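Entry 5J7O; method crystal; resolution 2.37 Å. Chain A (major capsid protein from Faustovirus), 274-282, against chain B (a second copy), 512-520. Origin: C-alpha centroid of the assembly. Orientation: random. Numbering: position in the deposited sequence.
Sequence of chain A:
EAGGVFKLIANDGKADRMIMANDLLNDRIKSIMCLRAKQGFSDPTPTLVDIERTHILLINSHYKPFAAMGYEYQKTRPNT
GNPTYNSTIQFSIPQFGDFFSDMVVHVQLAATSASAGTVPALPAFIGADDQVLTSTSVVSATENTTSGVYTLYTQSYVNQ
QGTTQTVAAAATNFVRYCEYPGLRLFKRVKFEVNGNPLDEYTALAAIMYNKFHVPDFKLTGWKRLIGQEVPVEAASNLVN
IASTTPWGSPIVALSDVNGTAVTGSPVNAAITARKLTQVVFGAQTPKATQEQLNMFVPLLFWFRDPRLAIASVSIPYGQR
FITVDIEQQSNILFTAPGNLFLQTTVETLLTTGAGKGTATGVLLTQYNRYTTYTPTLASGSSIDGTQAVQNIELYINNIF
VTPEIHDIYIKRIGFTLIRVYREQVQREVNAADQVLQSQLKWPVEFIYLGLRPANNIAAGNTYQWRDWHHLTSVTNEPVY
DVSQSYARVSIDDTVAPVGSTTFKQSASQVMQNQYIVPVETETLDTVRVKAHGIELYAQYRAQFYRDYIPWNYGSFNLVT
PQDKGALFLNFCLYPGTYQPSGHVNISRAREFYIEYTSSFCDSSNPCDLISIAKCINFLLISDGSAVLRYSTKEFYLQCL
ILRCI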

# COMPACT_ATOMS: atom_id res chain seq x y z
N ARG A 274 -6.44 9.34 -15.50
CA ARG A 274 -7.69 9.04 -14.82
C ARG A 274 -7.39 8.78 -13.35
O ARG A 274 -6.27 8.46 -12.97
N LYS A 275 -8.42 8.92 -12.52
CA LYS A 275 -8.27 8.77 -11.08
C LYS A 275 -8.52 7.33 -10.65
O LYS A 275 -9.31 6.60 -11.25
N LEU A 276 -7.82 6.93 -9.59
CA LEU A 276 -8.13 5.74 -8.83
C LEU A 276 -8.72 6.15 -7.48
O LEU A 276 -8.35 7.18 -6.92
N THR A 277 -9.65 5.34 -6.98
CA THR A 277 -10.12 5.49 -5.62
C THR A 277 -10.42 4.10 -5.07
O THR A 277 -10.56 3.14 -5.83
N GLN A 278 -10.50 4.01 -3.75
CA GLN A 278 -10.74 2.74 -3.08
C GLN A 278 -12.12 2.74 -2.44
O GLN A 278 -12.55 3.74 -1.84
N VAL A 279 -12.83 1.62 -2.59
CA VAL A 279 -14.13 1.42 -1.97
C VAL A 279 -14.07 0.15 -1.14
O VAL A 279 -13.35 -0.80 -1.47
N VAL A 280 -14.84 0.14 -0.05
CA VAL A 280 -15.00 -1.04 0.78
C VAL A 280 -16.49 -1.34 0.90
O VAL A 280 -17.31 -0.42 1.03
N PHE A 281 -16.83 -2.62 0.84
CA PHE A 281 -18.22 -3.05 0.95
C PHE A 281 -18.27 -4.43 1.59
O PHE A 281 -18.90 -5.36 1.09
N GLY A 282 -17.61 -4.57 2.74
CA GLY A 282 -17.57 -5.83 3.45
C GLY A 282 -18.26 -5.77 4.80
O GLY A 282 -19.19 -4.98 5.00
N GLN B 512 -20.38 14.53 -12.07
CA GLN B 512 -19.05 15.11 -12.03
C GLN B 512 -17.99 14.10 -12.44
O GLN B 512 -17.04 14.44 -13.16
N ASN B 513 -18.14 12.85 -12.01
CA ASN B 513 -17.25 11.77 -12.40
C ASN B 513 -17.93 10.45 -12.08
O ASN B 513 -18.92 10.41 -11.34
N GLN B 514 -17.39 9.37 -12.64
CA GLN B 514 -17.93 8.04 -12.43
C GLN B 514 -16.79 7.04 -12.32
O GLN B 514 -15.89 7.04 -13.17
N TYR B 515 -16.83 6.20 -11.29
CA TYR B 515 -15.87 5.12 -11.10
C TYR B 515 -16.53 3.79 -11.42
O TYR B 515 -17.74 3.62 -11.28
N ILE B 516 -15.71 2.83 -11.84
CA ILE B 516 -16.14 1.45 -12.05
C ILE B 516 -15.47 0.59 -10.99
O ILE B 516 -14.24 0.52 -10.91
N VAL B 517 -16.29 -0.07 -10.17
CA VAL B 517 -15.80 -0.97 -9.13
C VAL B 517 -15.83 -2.39 -9.69
O VAL B 517 -16.91 -2.89 -10.04
N PRO B 518 -14.68 -3.07 -9.81
CA PRO B 518 -14.68 -4.48 -10.23
C PRO B 518 -15.08 -5.38 -9.08
O PRO B 518 -14.31 -5.58 -8.13
N VAL B 519 -16.29 -5.94 -9.16
CA VAL B 519 -16.84 -6.79 -8.11
C VAL B 519 -16.60 -8.24 -8.50
O VAL B 519 -17.04 -8.69 -9.57
N GLU B 520 -15.91 -8.98 -7.64
CA GLU B 520 -15.53 -10.36 -7.93
C GLU B 520 -16.56 -11.33 -7.35
O GLU B 520 -16.90 -11.24 -6.17

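At the apolar centre, Val279(A), chi1 m, meets Val517(B), chi1 t, with CG2 of Val279(A) 3.7 Å from CG2 of Val517(B). The other methyl of Val517(B), CG1, lies 4.0 Å from CE1 of Phe281(A). The phenyl ring, chi1 p, also reaches Val519(B), chi1 t, whose CA-to-CB bond points sideways; CG2 of Val519(B) lies 4.4 Å from CZ of Phe281(A).

The two strands cross at 55° with their axes 8.4 Å apart at closest approach, a spacing filled by side chains; no direct hydrogen bond joins them. Alternate residues face across the gap: Lys275(A), Thr277(A), Val279(A) and Phe281(A) on one strand and its trailing loop, Asn513(B), Tyr515(B) and Val517(B) on the other.

Next comes Tyr515(B), chi1 m, which loses the most surface to the opposing stretch. Thr277(A), chi1 t, sets its CG2 over one face of the ring, 3.6 Å from the Tyr515(B) ring centroid, in a CH-pi contact.

Farther out, the extended Lys275(A) chain (mttt) brings its CD to 4.0 Å from Tyr515(B) OH and 4.3 Å from ND2 of Asn513(B), chi1 t, while its NZ is hydrogen-bonded elsewhere in the structure. A water bridges the strands here, 3.2 Å from Tyr515(B) OH and donating a weak 3.4 Å hydrogen bond to Leu276(A) O.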

# COMPACT_ATOMS: atom_id res chain seq x y z
CB ARG A 274 -8.39 7.82 -15.43
CG ARG A 274 -7.47 6.62 -15.55
CD ARG A 274 -8.20 5.37 -16.01
NE ARG A 274 -7.26 4.29 -16.24
CZ ARG A 274 -7.59 3.00 -16.33
NH1 ARG A 274 -8.86 2.64 -16.18
NH2 ARG A 274 -6.66 2.09 -16.55
CB LYS A 275 -9.24 9.68 -10.33
CG LYS A 275 -8.85 11.15 -10.31
CD LYS A 275 -9.95 11.97 -9.66
CE LYS A 275 -9.62 13.45 -9.68
NZ LYS A 275 -10.82 14.28 -9.40
CB LEU A 276 -6.90 4.86 -8.60
CG LEU A 276 -6.14 4.29 -9.79
CD1 LEU A 276 -4.97 3.44 -9.30
CD2 LEU A 276 -7.06 3.48 -10.69
CB THR A 277 -11.35 6.39 -5.51
OG1 THR A 277 -11.51 6.82 -4.15
CG2 THR A 277 -12.60 5.63 -5.93
CB GLN A 278 -9.67 2.48 -2.02
CG GLN A 278 -8.26 2.52 -2.56
CD GLN A 278 -7.31 1.64 -1.77
OE1 GLN A 278 -6.85 2.01 -0.69
NE2 GLN A 278 -7.01 0.47 -2.32
CB VAL A 279 -15.27 1.35 -3.01
CG1 VAL A 279 -15.28 2.60 -3.89
CG2 VAL A 279 -15.15 0.10 -3.86
CB VAL A 280 -14.37 -0.87 2.18
CG1 VAL A 280 -12.85 -0.91 2.08
CG2 VAL A 280 -14.83 0.43 2.82
CB PHE A 281 -18.91 -3.02 -0.42
CG PHE A 281 -18.12 -3.67 -1.53
CD1 PHE A 281 -17.12 -2.98 -2.19
CD2 PHE A 281 -18.41 -4.96 -1.93
CE1 PHE A 281 -16.40 -3.57 -3.21
CE2 PHE A 281 -17.70 -5.56 -2.96
CZ PHE A 281 -16.69 -4.86 -3.60
CB GLN B 512 -18.76 15.66 -10.63
CG GLN B 512 -17.49 16.49 -10.54
CD GLN B 512 -17.18 16.93 -9.12
OE1 GLN B 512 -17.36 16.18 -8.16
NE2 GLN B 512 -16.73 18.17 -8.97
CB ASN B 513 -15.89 11.87 -11.70
CG ASN B 513 -14.80 11.10 -12.41
OD1 ASN B 513 -15.07 10.33 -13.34
ND2 ASN B 513 -13.56 11.28 -11.98
CB GLN B 514 -18.88 7.63 -13.56
CG GLN B 514 -19.43 6.22 -13.43
CD GLN B 514 -20.37 5.85 -14.57
OE1 GLN B 514 -20.83 4.71 -14.66
NE2 GLN B 514 -20.66 6.81 -15.43
CB TYR B 515 -15.34 5.09 -9.66
CG TYR B 515 -14.66 6.35 -9.18
CD1 TYR B 515 -15.38 7.38 -8.60
CD2 TYR B 515 -13.28 6.49 -9.27
CE1 TYR B 515 -14.76 8.53 -8.15
CE2 TYR B 515 -12.65 7.64 -8.82
CZ TYR B 515 -13.39 8.66 -8.26
OH TYR B 515 -12.77 9.80 -7.82
CB ILE B 516 -15.79 0.94 -13.46
CG1 ILE B 516 -16.71 1.58 -14.51
CG2 ILE B 516 -15.90 -0.57 -13.52
CD1 ILE B 516 -18.14 1.12 -14.43
CB VAL B 517 -16.65 -0.88 -7.86
CG1 VAL B 517 -16.18 -1.90 -6.83
CG2 VAL B 517 -16.58 0.52 -7.28
CB PRO B 518 -13.22 -4.70 -10.66
CG PRO B 518 -12.44 -3.72 -9.86
CD PRO B 518 -13.32 -2.52 -9.67
CB VAL B 519 -18.33 -6.52 -7.89
CG1 VAL B 519 -18.88 -7.43 -6.80
CG2 VAL B 519 -18.55 -5.06 -7.53
CB GLU B 520 -14.15 -10.66 -7.35
CG GLU B 520 -13.03 -9.83 -7.95
CD GLU B 520 -11.73 -9.96 -7.18
OE1 GLU B 520 -11.43 -9.07 -6.35
OE2 GLU B 520 -11.01 -10.96 -7.39
O HOH W 1 -10.20 9.85 -5.95